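Local coordinates for protein DNA-binding response regulator (Paenisporosarcina sp. TG-14, PDB 6JQS) that probably binds DNA through a LuxR-type helix-turn-helix domain and acts as a GerE-type transcription factor in a spore-forming bacterium, at residues R17-L22 with I34-S39. Sequence-based numbering, arbitrary orientation.
Sequences REIFQL and IQLKIS
This is a mainly apolar helix-to-helix packing contact, bordered by the exposed Glu18 and Gln35 and with no hydrogen bond across it, between the middle of helix 14-24 and the last turn of helix 29-36. Leu36 carries it. With CG anti to the carbonyl carbon (chi1 -57°) and chi2 at 178°, one methyl goes to Ile19 and the other to Glu18. Leu36 CD1 meets Ile19 CG1 at 3.7 Å, the two side chains crossing obliquely. Leu36 CD2 comes within 3.1 Å of Glu18 OE2: the extended glutamate meets the methyl with the tip of its carboxylate, a close van der Waals contact and not a hydrogen bond. Leu22, one turn on from Glu18, adds a looser apolar contact, its CD1 4.4 Å from Leu36 CG. The Gln35 amide crosses the end of Leu22 obliquely, Gln35 CD 4.0 Å from Leu22 CD1, on an extended chain whose CG is anti to the backbone N (chi1 -170°). Ile19 and Leu22 both touch Ile32, and Ile19 reaches His46 and Ile47 of helix 40-54, tying the contact into the shared core. Past Leu36 the chain turns at Lys37 in a Schellman motif, and Ser39 sits at the N-cap position of helix 40-54, its OG hydrogen-bonded to Thr42 OG1. Helix 29-36, this turn and helix 40-54, probably the recognition helix, form the helix-turn-helix of the LuxR/GerE family, with helix 14-24 packed against it.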
loop_
_atom_site.group_PDB
_atom_site.type_symbol
_atom_site.label_atom_id
_atom_site.label_comp_id
_atom_site.label_asym_id
_atom_site.label_seq_id
_atom_site.Cartn_x
_atom_site.Cartn_y
_atom_site.Cartn_z
ATOM N N ARG A 17 -4.905 -0.439 2.380
ATOM C CA ARG A 17 -4.173 -0.357 3.683
ATOM C C ARG A 17 -3.413 -1.661 3.941
ATOM O O ARG A 17 -2.254 -1.603 4.330
ATOM C CB ARG A 17 -5.126 -0.073 4.856
ATOM C CG ARG A 17 -4.403 0.033 6.197
ATOM C CD ARG A 17 -5.310 0.205 7.422
ATOM N NE ARG A 17 -6.172 1.365 7.268
ATOM C CZ ARG A 17 -7.405 1.330 6.756
ATOM N NH1 ARG A 17 -7.939 0.190 6.353
ATOM N NH2 ARG A 17 -8.107 2.439 6.635
ATOM N N GLU A 18 -3.999 -2.821 3.666
ATOM C CA GLU A 18 -3.293 -4.105 3.897
ATOM C C GLU A 18 -2.107 -4.222 2.946
ATOM O O GLU A 18 -1.109 -4.827 3.337
ATOM C CB GLU A 18 -4.112 -5.361 3.601
ATOM C CG GLU A 18 -5.279 -5.639 4.530
ATOM C CD GLU A 18 -6.114 -6.780 3.949
ATOM O OE1 GLU A 18 -7.214 -6.509 3.416
ATOM O OE2 GLU A 18 -5.632 -7.935 3.988
ATOM N N ILE A 19 -2.251 -3.814 1.688
ATOM C CA ILE A 19 -1.091 -3.853 0.759
ATOM C C ILE A 19 0.084 -3.007 1.300
ATOM O O ILE A 19 1.260 -3.478 1.230
ATOM C CB ILE A 19 -1.498 -3.435 -0.660
ATOM C CG1 ILE A 19 -2.393 -4.492 -1.307
ATOM C CG2 ILE A 19 -0.236 -3.137 -1.469
ATOM C CD1 ILE A 19 -3.170 -3.976 -2.537
ATOM N N PHE A 20 -0.162 -1.768 1.695
ATOM C CA PHE A 20 0.898 -0.853 2.170
ATOM C C PHE A 20 1.445 -1.353 3.522
ATOM O O PHE A 20 2.651 -1.142 3.741
ATOM C CB PHE A 20 0.417 0.592 2.227
ATOM C CG PHE A 20 0.436 1.276 0.887
ATOM C CD1 PHE A 20 1.590 1.879 0.445
ATOM C CD2 PHE A 20 -0.615 1.152 -0.007
ATOM C CE1 PHE A 20 1.695 2.393 -0.840
ATOM C CE2 PHE A 20 -0.519 1.706 -1.287
ATOM C CZ PHE A 20 0.635 2.315 -1.691
ATOM N N GLN A 21 0.623 -1.915 4.416
ATOM C CA GLN A 21 1.168 -2.507 5.688
ATOM C C GLN A 21 2.161 -3.626 5.359
ATOM O O GLN A 21 3.163 -3.756 6.048
ATOM C CB GLN A 21 0.045 -3.002 6.609
ATOM C CG GLN A 21 0.554 -3.312 8.013
ATOM C CD GLN A 21 1.160 -2.096 8.697
ATOM O OE1 GLN A 21 0.468 -1.200 9.157
ATOM N NE2 GLN A 21 2.469 -1.978 8.633
ATOM N N LEU A 22 1.950 -4.402 4.295
ATOM C CA LEU A 22 2.920 -5.433 3.882
ATOM C C LEU A 22 4.150 -4.846 3.208
ATOM O O LEU A 22 5.225 -5.456 3.394
ATOM C CB LEU A 22 2.243 -6.511 3.004
ATOM C CG LEU A 22 1.070 -7.245 3.665
ATOM C CD1 LEU A 22 0.565 -8.381 2.777
ATOM C CD2 LEU A 22 1.442 -7.812 5.029
ATOM N N ILE A 34 0.160 -13.314 -3.327
ATOM C CA ILE A 34 0.014 -14.666 -2.708
ATOM C C ILE A 34 -0.744 -14.518 -1.377
ATOM O O ILE A 34 -1.851 -15.057 -1.275
ATOM C CB ILE A 34 1.384 -15.357 -2.571
ATOM C CG1 ILE A 34 1.943 -15.709 -3.953
ATOM C CG2 ILE A 34 1.300 -16.572 -1.659
ATOM C CD1 ILE A 34 3.347 -16.266 -3.946
ATOM N N GLN A 35 -0.227 -13.756 -0.413
ATOM C CA GLN A 35 -0.869 -13.641 0.924
ATOM C C GLN A 35 -2.320 -13.159 0.826
ATOM O O GLN A 35 -3.134 -13.671 1.591
ATOM C CB GLN A 35 -0.105 -12.701 1.849
ATOM C CG GLN A 35 -0.638 -12.776 3.275
ATOM C CD GLN A 35 0.283 -12.109 4.260
ATOM O OE1 GLN A 35 1.504 -12.129 4.107
ATOM N NE2 GLN A 35 -0.307 -11.486 5.266
ATOM N N LEU A 36 -2.644 -12.166 -0.018
ATOM C CA LEU A 36 -4.030 -11.600 -0.086
ATOM C C LEU A 36 -4.879 -12.336 -1.145
ATOM O O LEU A 36 -6.080 -12.090 -1.198
ATOM C CB LEU A 36 -3.969 -10.098 -0.363
ATOM C CG LEU A 36 -3.174 -9.253 0.639
ATOM C CD1 LEU A 36 -3.173 -7.798 0.205
ATOM C CD2 LEU A 36 -3.723 -9.367 2.055
ATOM N N LYS A 37 -4.270 -13.216 -1.931
ATOM C CA LYS A 37 -4.939 -14.111 -2.922
ATOM C C LYS A 37 -5.577 -13.237 -4.013
ATOM O O LYS A 37 -6.788 -13.311 -4.232
ATOM C CB LYS A 37 -5.885 -15.093 -2.212
ATOM C CG LYS A 37 -5.191 -16.332 -1.635
ATOM C CD LYS A 37 -6.125 -17.440 -1.156
ATOM C CE LYS A 37 -6.390 -17.414 0.336
ATOM N NZ LYS A 37 -6.875 -16.087 0.779
ATOM N N ILE A 38 -4.749 -12.428 -4.668
ATOM C CA ILE A 38 -5.145 -11.541 -5.799
ATOM C C ILE A 38 -3.985 -11.555 -6.783
ATOM O O ILE A 38 -2.896 -12.010 -6.392
ATOM C CB ILE A 38 -5.481 -10.116 -5.310
ATOM C CG1 ILE A 38 -4.268 -9.409 -4.693
ATOM C CG2 ILE A 38 -6.687 -10.124 -4.376
ATOM C CD1 ILE A 38 -4.563 -7.957 -4.327
ATOM N N SER A 39 -4.142 -10.985 -7.974
ATOM C CA SER A 39 -3.039 -11.038 -8.961
ATOM C C SER A 39 -1.994 -9.986 -8.588
ATOM O O SER A 39 -2.339 -8.975 -7.949
ATOM C CB SER A 39 -3.515 -10.894 -10.386
ATOM O OG SER A 39 -3.482 -9.549 -10.794
#